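Local coordinates for outer membrane protein YopM (Yersinia pestis, PDB 1JL5), which probably acts as a leucine-rich-repeat effector that alters host cell physiology and promotes bacterial survival in host tissues, at residues E59-R64 with N79-S84; N122-S127 with N140-K145; L262-N267 with L282-N287. One frame throughout, in Å; residues are numbered along the deposited sequence.

Contact 1 of 3, residues E59-R64 with N79-S84; sequences EMAVSR and NNLGLS
The methyl of A61 rests on two leucines of the loop: its CB is 3.7 Å from L81 CD1 and 3.6 Å from L83 CD1. L81 splits its two methyls between neighbouring helical residues, CD1 on A61 and CD2 on M60, where it comes to 3.8 Å from CG. The M60 chain leaves with CG anti to the backbone N (chi1 176°), which lays CG against the leucine; bends further out then carry the sulfur and CE away from the loop. R64 comes in from one turn on. A bend at chi2 (-79°) sets the direction of CD. The guanidinium ends with M60 CG over one face, offset toward the rim, while R64 NH1 lies obliquely 3.7 Å from L81 CD1. Water 1 joins R64 NH1 (2.9 Å) to the carbonyl oxygen N79 O (2.7 Å), and the same NH1 also bonds to E77 O. Helix 58-71 thus closes the N-terminal end of the leucine-rich repeats, lying beside the loop that follows the outermost strand, 75-77; W46 of helix 36-48 packs on both A61 and L83, and Y300 of a second subunit packs on L81.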
loop_
_atom_site.group_PDB
_atom_site.type_symbol
_atom_site.label_atom_id
_atom_site.label_comp_id
_atom_site.label_asym_id
_atom_site.label_seq_id
_atom_site.Cartn_x
_atom_site.Cartn_y
_atom_site.Cartn_z
ATOM N N GLU A 59 -6.040 10.172 39.013
ATOM C CA GLU A 59 -5.379 11.239 39.742
ATOM C C GLU A 59 -5.476 12.515 38.928
ATOM O O GLU A 59 -5.837 13.569 39.448
ATOM C CB GLU A 59 -3.914 10.910 39.995
ATOM C CG GLU A 59 -3.178 12.046 40.680
ATOM C CD GLU A 59 -1.790 11.649 41.110
ATOM O OE1 GLU A 59 -1.662 10.583 41.739
ATOM O OE2 GLU A 59 -0.828 12.399 40.831
ATOM N N MET A 60 -5.156 12.413 37.643
ATOM C CA MET A 60 -5.229 13.568 36.764
ATOM C C MET A 60 -6.681 14.002 36.679
ATOM O O MET A 60 -6.991 15.191 36.720
ATOM C CB MET A 60 -4.721 13.216 35.367
ATOM C CG MET A 60 -4.850 14.359 34.367
ATOM S SD MET A 60 -3.764 15.751 34.741
ATOM C CE MET A 60 -4.847 16.834 35.656
ATOM N N ALA A 61 -7.573 13.026 36.556
ATOM C CA ALA A 61 -8.991 13.321 36.474
ATOM C C ALA A 61 -9.413 14.083 37.724
ATOM O O ALA A 61 -10.033 15.140 37.636
ATOM C CB ALA A 61 -9.786 12.035 36.349
ATOM N N VAL A 62 -9.070 13.544 38.889
ATOM C CA VAL A 62 -9.422 14.199 40.142
ATOM C C VAL A 62 -8.851 15.600 40.130
ATOM O O VAL A 62 -9.508 16.555 40.528
ATOM C CB VAL A 62 -8.867 13.443 41.354
ATOM C CG1 VAL A 62 -9.079 14.265 42.613
ATOM C CG2 VAL A 62 -9.562 12.097 41.479
ATOM N N SER A 63 -7.621 15.719 39.657
ATOM C CA SER A 63 -6.977 17.015 39.576
ATOM C C SER A 63 -7.814 17.937 38.695
ATOM O O SER A 63 -8.021 19.103 39.022
ATOM C CB SER A 63 -5.576 16.867 38.990
ATOM O OG SER A 63 -4.964 18.133 38.849
ATOM N N ARG A 64 -8.297 17.402 37.575
ATOM C CA ARG A 64 -9.117 18.178 36.648
ATOM C C ARG A 64 -10.432 18.499 37.340
ATOM O O ARG A 64 -10.926 19.623 37.285
ATOM C CB ARG A 64 -9.412 17.370 35.381
ATOM C CG ARG A 64 -8.193 16.824 34.645
ATOM C CD ARG A 64 -7.514 17.879 33.803
ATOM N NE ARG A 64 -6.368 17.333 33.076
ATOM C CZ ARG A 64 -6.452 16.456 32.080
ATOM N NH1 ARG A 64 -7.634 16.016 31.670
ATOM N NH2 ARG A 64 -5.346 16.010 31.496
ATOM N N ASN A 79 -10.225 14.033 28.953
ATOM C CA ASN A 79 -9.936 13.243 27.772
ATOM C C ASN A 79 -8.776 12.289 27.913
ATOM O O ASN A 79 -7.756 12.600 28.522
ATOM C CB ASN A 79 -9.673 14.137 26.560
ATOM C CG ASN A 79 -10.869 14.964 26.185
ATOM O OD1 ASN A 79 -12.010 14.564 26.416
ATOM N ND2 ASN A 79 -10.620 16.122 25.585
ATOM N N ASN A 80 -8.957 11.114 27.332
ATOM C CA ASN A 80 -7.935 10.090 27.312
ATOM C C ASN A 80 -7.278 9.828 28.659
ATOM O O ASN A 80 -6.052 9.768 28.760
ATOM C CB ASN A 80 -6.876 10.470 26.277
ATOM C CG ASN A 80 -6.055 9.293 25.846
ATOM O OD1 ASN A 80 -6.595 8.217 25.599
ATOM N ND2 ASN A 80 -4.744 9.480 25.749
ATOM N N LEU A 81 -8.097 9.662 29.689
ATOM C CA LEU A 81 -7.578 9.389 31.018
ATOM C C LEU A 81 -7.847 7.941 31.377
ATOM O O LEU A 81 -7.631 7.518 32.508
ATOM C CB LEU A 81 -8.221 10.325 32.040
ATOM C CG LEU A 81 -7.866 11.798 31.833
ATOM C CD1 LEU A 81 -8.463 12.645 32.952
ATOM C CD2 LEU A 81 -6.348 11.945 31.803
ATOM N N GLY A 82 -8.320 7.185 30.394
ATOM C CA GLY A 82 -8.610 5.780 30.600
ATOM C C GLY A 82 -9.621 5.531 31.697
ATOM O O GLY A 82 -9.676 4.444 32.266
ATOM N N LEU A 83 -10.438 6.534 31.987
ATOM C CA LEU A 83 -11.437 6.410 33.038
ATOM C C LEU A 83 -12.535 5.422 32.684
ATOM O O LEU A 83 -13.210 5.574 31.671
ATOM C CB LEU A 83 -12.051 7.775 33.318
ATOM C CG LEU A 83 -11.001 8.866 33.502
ATOM C CD1 LEU A 83 -11.684 10.173 33.851
ATOM C CD2 LEU A 83 -10.015 8.454 34.592
ATOM N N SER A 84 -12.705 4.401 33.518
ATOM C CA SER A 84 -13.741 3.410 33.283
ATOM C C SER A 84 -15.036 3.942 33.875
ATOM O O SER A 84 -16.097 3.341 33.735
ATOM C CB SER A 84 -13.374 2.075 33.928
ATOM O OG SER A 84 -13.125 2.229 35.310
HETATM O O HOH W 1 -6.776 15.020 29.070
#

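Contact 2 of 3, residues N122-S127 with N140-K145; sequences NLKALS and NNQLEK
K124 lies over Q142 and E144 where the loops of two consecutive turns of the leucine-rich-repeat solenoid, LRR 3 and LRR 4, run side by side. Its CB faces the carbonyl oxygen of Q142. CG then rests 3.8 Å from Q142 CB, and CD passes 4.1 Å from Q142 OE1, so the first half of the lysine crosses the glutamine at a slant. A bend at chi3 (63°) turns CE toward E144, bringing it 3.0 Å from OE2, and NZ makes a salt bridge of 3.1 Å with the same oxygen. The glutamate meets it by an unusual chi2 of -117°, away from any staggered value, and the two side chains end up alongside each other on the exposed surface.

Beneath them the backbones are joined directly. K124 O accepts E144 N at 3.1 Å with an N-H...O angle of 165°, and also takes a CA-H...O contact from L143; K124 CA in turn gives one to Q142 O. Further toward the strands, N141 OD1 receives L123 N at 2.9 Å, though that oxygen is crowded in the model and its position less certain. The ND2 of N141 bonds to V118 O and V138 O, so this asparagine ties its own turn to the preceding one, as the consensus asparagine does in such repeats. L143 CD2 packs against L123 CB and L126 CG. N122 and Q142 run side by side at the other end, Q142 NE2 close to N122 CB. Where the two chains spread apart past L143, water 2 links them: it accepts from L126 N and donates to K145 O, each at 2.7 Å.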
loop_
_atom_site.group_PDB
_atom_site.type_symbol
_atom_site.label_atom_id
_atom_site.label_comp_id
_atom_site.label_asym_id
_atom_site.label_seq_id
_atom_site.Cartn_x
_atom_site.Cartn_y
_atom_site.Cartn_z
ATOM N N ASN A 122 -17.164 3.573 26.273
ATOM C CA ASN A 122 -17.874 2.316 26.116
ATOM C C ASN A 122 -19.312 2.474 26.557
ATOM O O ASN A 122 -19.922 1.543 27.070
ATOM C CB ASN A 122 -17.178 1.240 26.947
ATOM C CG ASN A 122 -15.726 1.059 26.551
ATOM O OD1 ASN A 122 -14.905 0.591 27.340
ATOM N ND2 ASN A 122 -15.403 1.421 25.318
ATOM N N LEU A 123 -19.851 3.667 26.349
ATOM C CA LEU A 123 -21.220 3.949 26.734
ATOM C C LEU A 123 -22.183 3.141 25.889
ATOM O O LEU A 123 -22.140 3.196 24.664
ATOM C CB LEU A 123 -21.510 5.440 26.573
ATOM C CG LEU A 123 -20.638 6.366 27.419
ATOM C CD1 LEU A 123 -20.980 7.810 27.103
ATOM C CD2 LEU A 123 -20.860 6.068 28.898
ATOM N N LYS A 124 -23.050 2.378 26.544
ATOM C CA LYS A 124 -24.024 1.574 25.823
ATOM C C LYS A 124 -25.369 2.269 25.887
ATOM O O LYS A 124 -26.284 1.957 25.127
ATOM C CB LYS A 124 -24.127 0.172 26.429
ATOM C CG LYS A 124 -22.851 -0.648 26.294
ATOM C CD LYS A 124 -23.103 -2.129 26.560
ATOM C CE LYS A 124 -24.055 -2.722 25.527
ATOM N NZ LYS A 124 -24.274 -4.189 25.707
ATOM N N ALA A 125 -25.478 3.226 26.798
ATOM C CA ALA A 125 -26.716 3.968 26.957
ATOM C C ALA A 125 -26.437 5.336 27.547
ATOM O O ALA A 125 -25.381 5.576 28.127
ATOM C CB ALA A 125 -27.673 3.200 27.856
ATOM N N LEU A 126 -27.392 6.235 27.376
ATOM C CA LEU A 126 -27.287 7.581 27.902
ATOM C C LEU A 126 -28.567 7.835 28.664
ATOM O O LEU A 126 -29.644 7.432 28.233
ATOM C CB LEU A 126 -27.189 8.614 26.780
ATOM C CG LEU A 126 -25.954 8.669 25.890
ATOM C CD1 LEU A 126 -26.181 9.717 24.806
ATOM C CD2 LEU A 126 -24.732 9.013 26.724
ATOM N N SER A 127 -28.452 8.491 29.806
ATOM C CA SER A 127 -29.639 8.809 30.570
ATOM C C SER A 127 -30.260 9.951 29.792
ATOM O O SER A 127 -29.608 10.533 28.924
ATOM C CB SER A 127 -29.255 9.267 31.972
ATOM O OG SER A 127 -28.635 8.212 32.678
ATOM N N ASN A 140 -18.260 7.067 18.787
ATOM C CA ASN A 140 -17.351 6.023 19.204
ATOM C C ASN A 140 -17.662 5.497 20.588
ATOM O O ASN A 140 -16.846 5.559 21.504
ATOM C CB ASN A 140 -15.925 6.544 19.143
ATOM C CG ASN A 140 -15.545 6.988 17.757
ATOM O OD1 ASN A 140 -15.648 6.217 16.809
ATOM N ND2 ASN A 140 -15.110 8.235 17.625
ATOM N N ASN A 141 -18.870 4.989 20.727
ATOM C CA ASN A 141 -19.304 4.403 21.969
ATOM C C ASN A 141 -20.038 3.154 21.565
ATOM O O ASN A 141 -19.875 2.679 20.444
ATOM C CB ASN A 141 -20.202 5.373 22.735
ATOM C CG ASN A 141 -19.406 6.292 23.631
ATOM O OD1 ASN A 141 -18.898 5.865 24.664
ATOM N ND2 ASN A 141 -19.269 7.550 23.232
ATOM N N GLN A 142 -20.837 2.612 22.467
ATOM C CA GLN A 142 -21.568 1.402 22.161
ATOM C C GLN A 142 -23.034 1.657 22.388
ATOM O O GLN A 142 -23.776 0.767 22.788
ATOM C CB GLN A 142 -21.076 0.268 23.054
ATOM C CG GLN A 142 -19.644 -0.136 22.769
ATOM C CD GLN A 142 -19.051 -0.977 23.875
ATOM O OE1 GLN A 142 -19.633 -1.976 24.291
ATOM N NE2 GLN A 142 -17.886 -0.569 24.364
ATOM N N LEU A 143 -23.446 2.891 22.131
ATOM C CA LEU A 143 -24.833 3.263 22.318
ATOM C C LEU A 143 -25.707 2.376 21.456
ATOM O O LEU A 143 -25.540 2.314 20.239
ATOM C CB LEU A 143 -25.032 4.730 21.955
ATOM C CG LEU A 143 -24.204 5.695 22.802
ATOM C CD1 LEU A 143 -24.499 7.114 22.368
ATOM C CD2 LEU A 143 -24.531 5.505 24.281
ATOM N N GLU A 144 -26.621 1.668 22.102
ATOM C CA GLU A 144 -27.525 0.767 21.404
ATOM C C GLU A 144 -28.735 1.586 21.020
ATOM O O GLU A 144 -29.420 1.298 20.045
ATOM C CB GLU A 144 -27.942 -0.366 22.333
ATOM C CG GLU A 144 -26.794 -0.910 23.155
ATOM C CD GLU A 144 -26.494 -2.352 22.844
ATOM O OE1 GLU A 144 -26.329 -2.679 21.649
ATOM O OE2 GLU A 144 -26.417 -3.154 23.796
ATOM N N LYS A 145 -28.987 2.617 21.814
ATOM C CA LYS A 145 -30.103 3.505 21.580
ATOM C C LYS A 145 -29.775 4.830 22.227
ATOM O O LYS A 145 -28.892 4.920 23.071
ATOM C CB LYS A 145 -31.391 2.922 22.174
ATOM C CG LYS A 145 -31.302 2.568 23.648
ATOM C CD LYS A 145 -32.545 1.807 24.107
ATOM C CE LYS A 145 -32.398 1.310 25.542
ATOM N NZ LYS A 145 -33.572 0.506 26.002
HETATM O O HOH W 2 -29.333 5.887 25.505
#

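Contact 3 of 3, residues L262-N267 with L282-N287. With CA (calcium ion), chain B; CA (calcium ion), chain C.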
loop_
_atom_site.group_PDB
_atom_site.type_symbol
_atom_site.label_atom_id
_atom_site.label_comp_id
_atom_site.label_asym_id
_atom_site.label_seq_id
_atom_site.Cartn_x
_atom_site.Cartn_y
_atom_site.Cartn_z
ATOM N N LEU A 262 -19.937 16.933 -4.350
ATOM C CA LEU A 262 -20.748 15.767 -4.589
ATOM C C LEU A 262 -19.837 14.570 -4.641
ATOM O O LEU A 262 -18.981 14.460 -5.516
ATOM C CB LEU A 262 -21.510 15.881 -5.907
ATOM C CG LEU A 262 -22.324 14.634 -6.253
ATOM C CD1 LEU A 262 -23.361 14.379 -5.171
ATOM C CD2 LEU A 262 -22.984 14.808 -7.603
ATOM N N ASN A 263 -19.992 13.692 -3.671
ATOM C CA ASN A 263 -19.210 12.487 -3.671
ATOM C C ASN A 263 -20.219 11.367 -3.747
ATOM O O ASN A 263 -20.982 11.143 -2.815
ATOM C CB ASN A 263 -18.387 12.334 -2.404
ATOM C CG ASN A 263 -17.496 11.129 -2.464
ATOM O OD1 ASN A 263 -17.856 10.113 -3.060
ATOM N ND2 ASN A 263 -16.329 11.222 -1.855
ATOM N N VAL A 264 -20.249 10.694 -4.885
ATOM C CA VAL A 264 -21.160 9.581 -5.065
ATOM C C VAL A 264 -20.294 8.435 -5.518
ATOM O O VAL A 264 -20.701 7.582 -6.303
ATOM C CB VAL A 264 -22.219 9.893 -6.114
ATOM C CG1 VAL A 264 -23.211 10.877 -5.539
ATOM C CG2 VAL A 264 -21.560 10.451 -7.363
ATOM N N ARG A 265 -19.073 8.450 -5.008
ATOM C CA ARG A 265 -18.101 7.433 -5.322
ATOM C C ARG A 265 -18.726 6.083 -5.069
ATOM O O ARG A 265 -19.457 5.887 -4.101
ATOM C CB ARG A 265 -16.862 7.598 -4.444
ATOM C CG ARG A 265 -15.908 6.419 -4.466
ATOM C CD ARG A 265 -14.714 6.728 -3.588
ATOM N NE ARG A 265 -13.865 5.570 -3.335
ATOM C CZ ARG A 265 -13.016 5.044 -4.210
ATOM N NH1 ARG A 265 -12.886 5.566 -5.426
ATOM N NH2 ARG A 265 -12.284 3.993 -3.861
ATOM N N ASP A 266 -18.432 5.161 -5.965
ATOM C CA ASP A 266 -18.924 3.816 -5.864
ATOM C C ASP A 266 -20.427 3.727 -5.750
ATOM O O ASP A 266 -20.996 3.495 -4.677
ATOM C CB ASP A 266 -18.290 3.093 -4.685
ATOM C CG ASP A 266 -18.487 1.606 -4.777
ATOM O OD1 ASP A 266 -19.242 1.181 -5.675
ATOM O OD2 ASP A 266 -17.901 0.867 -3.968
ATOM N N ASN A 267 -21.063 3.940 -6.883
ATOM C CA ASN A 267 -22.493 3.826 -6.987
ATOM C C ASN A 267 -22.665 3.266 -8.367
ATOM O O ASN A 267 -21.701 2.807 -8.967
ATOM C CB ASN A 267 -23.169 5.177 -6.810
ATOM C CG ASN A 267 -23.400 5.499 -5.354
ATOM O OD1 ASN A 267 -24.206 4.844 -4.692
ATOM N ND2 ASN A 267 -22.676 6.490 -4.834
ATOM N N LEU A 282 -16.179 17.024 -7.137
ATOM C CA LEU A 282 -16.992 15.971 -7.689
ATOM C C LEU A 282 -16.269 14.641 -7.666
ATOM O O LEU A 282 -15.223 14.469 -8.282
ATOM C CB LEU A 282 -17.382 16.310 -9.122
ATOM C CG LEU A 282 -18.240 15.280 -9.852
ATOM C CD1 LEU A 282 -19.550 15.070 -9.107
ATOM C CD2 LEU A 282 -18.493 15.760 -11.266
ATOM N N ASP A 283 -16.827 13.696 -6.935
ATOM C CA ASP A 283 -16.229 12.387 -6.901
ATOM C C ASP A 283 -17.276 11.431 -7.415
ATOM O O ASP A 283 -18.253 11.147 -6.738
ATOM C CB ASP A 283 -15.824 11.982 -5.491
ATOM C CG ASP A 283 -15.034 10.692 -5.480
ATOM O OD1 ASP A 283 -15.283 9.840 -6.357
ATOM O OD2 ASP A 283 -14.175 10.522 -4.601
ATOM N N VAL A 284 -17.071 10.959 -8.633
ATOM C CA VAL A 284 -17.987 10.015 -9.242
ATOM C C VAL A 284 -17.175 8.776 -9.544
ATOM O O VAL A 284 -17.516 7.986 -10.416
ATOM C CB VAL A 284 -18.584 10.586 -10.539
ATOM C CG1 VAL A 284 -19.471 11.772 -10.207
ATOM C CG2 VAL A 284 -17.468 11.010 -11.483
ATOM N N SER A 285 -16.081 8.617 -8.810
ATOM C CA SER A 285 -15.216 7.475 -9.010
ATOM C C SER A 285 -16.012 6.228 -8.694
ATOM O O SER A 285 -17.001 6.271 -7.959
ATOM C CB SER A 285 -14.000 7.556 -8.092
ATOM O OG SER A 285 -14.390 7.414 -6.745
ATOM N N GLU A 286 -15.581 5.119 -9.267
ATOM C CA GLU A 286 -16.239 3.847 -9.048
ATOM C C GLU A 286 -17.712 3.853 -9.347
ATOM O O GLU A 286 -18.523 3.369 -8.571
ATOM C CB GLU A 286 -16.028 3.368 -7.624
ATOM C CG GLU A 286 -14.671 2.756 -7.409
ATOM C CD GLU A 286 -14.554 2.161 -6.035
ATOM O OE1 GLU A 286 -15.351 1.263 -5.701
ATOM O OE2 GLU A 286 -13.673 2.597 -5.282
ATOM N N ASN A 287 -18.064 4.447 -10.468
ATOM C CA ASN A 287 -19.434 4.405 -10.886
ATOM C C ASN A 287 -19.322 3.737 -12.219
ATOM O O ASN A 287 -18.346 3.031 -12.465
ATOM C CB ASN A 287 -20.017 5.803 -10.952
ATOM C CG ASN A 287 -20.582 6.219 -9.627
ATOM O OD1 ASN A 287 -21.694 5.840 -9.283
ATOM N ND2 ASN A 287 -19.804 6.962 -8.851
HETATM CA CA CA B . -17.004 0.801 -2.150
HETATM CA CA CA C . -19.285 -0.586 -7.053
HETATM O O HOH W 3 -18.753 -1.421 -4.908
HETATM O O HOH W 4 -19.982 1.095 -8.752
HETATM O O HOH W 5 -15.444 2.034 -3.108
HETATM O O HOH W 6 -17.036 -0.108 -7.229
HETATM O O HOH W 7 -15.838 0.877 -0.260
HETATM O O HOH W 8 -18.436 -0.935 -1.572
#
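L282 lies beside L262 with both side chains pointing the same way, L282 CD1 3.8 Å from L262 CD2. Next, D283 N bonds to L262 O at 2.7 Å and D283 O accepts V264 N, the pattern of a parallel bridge between the two short strands. The carboxylate of D283 stacks on the amide of N263, their planes 22° apart. Each of these residues makes an Asx turn, N263 OD1 taking R265 N and D283 OD1 taking S285 N. V284 CG1 meets V264 CG2.

S285 holds OG between its backbone N and carbonyl carbon (chi1 67°). From there OG donates to D283 OD1 on the syn side at 2.6 Å and accepts R265 NH1 at 2.7 Å, nearly in the guanidinium plane; S285 O takes D266 N. The same positions in LRR 10 and LRR 11 thus pair one on one, as expected of a leucine-rich-repeat solenoid.

E286 puts OE2 over one face of the R265 guanidinium, with carboxylate and guanidinium planes 85° apart; the pair is a salt bridge, but the modelled distance is too short to trust. Its OE1 accepts from water 6, a ligand of one of two calcium ions that D266 bridges: OD1 binds that ion at 2.2 Å and OD2 binds the other at 2.0 Å. N246 of the same chain and N326 of a third subunit also bind the ion held by D266 OD2, while N307 O and E308 OE1 of that subunit also bind the former.

N287 ND2 reaches V264 O at 2.8 Å and also V284 O. N267 ND2 comes to the same V264 O at 2.7 Å from the opposite face of the carbonyl plane, and N287 OD1 accepts L269 N.

All three contacts follow one another along the chain, each closing before the next opens. Contact 1 lies where the helices meet the first repeat; contact 2 is about 20 Å away between centres, with nearest atoms about 7 Å apart, on the same side of the chain's centre. Contact 3 lies on the opposite side, its centre about 32 Å from contact 2 and about 43 Å from contact 1. Only contact 3 binds calcium, through D266; the side chains of M60 and Q142 come no nearer than about 9 and 8 Å to calcium ions. Contact 1, and contact 2 by one weak hydrogen bond at N122, reach a second subunit and contact 3 a third, in the hollow-cylinder tetramer.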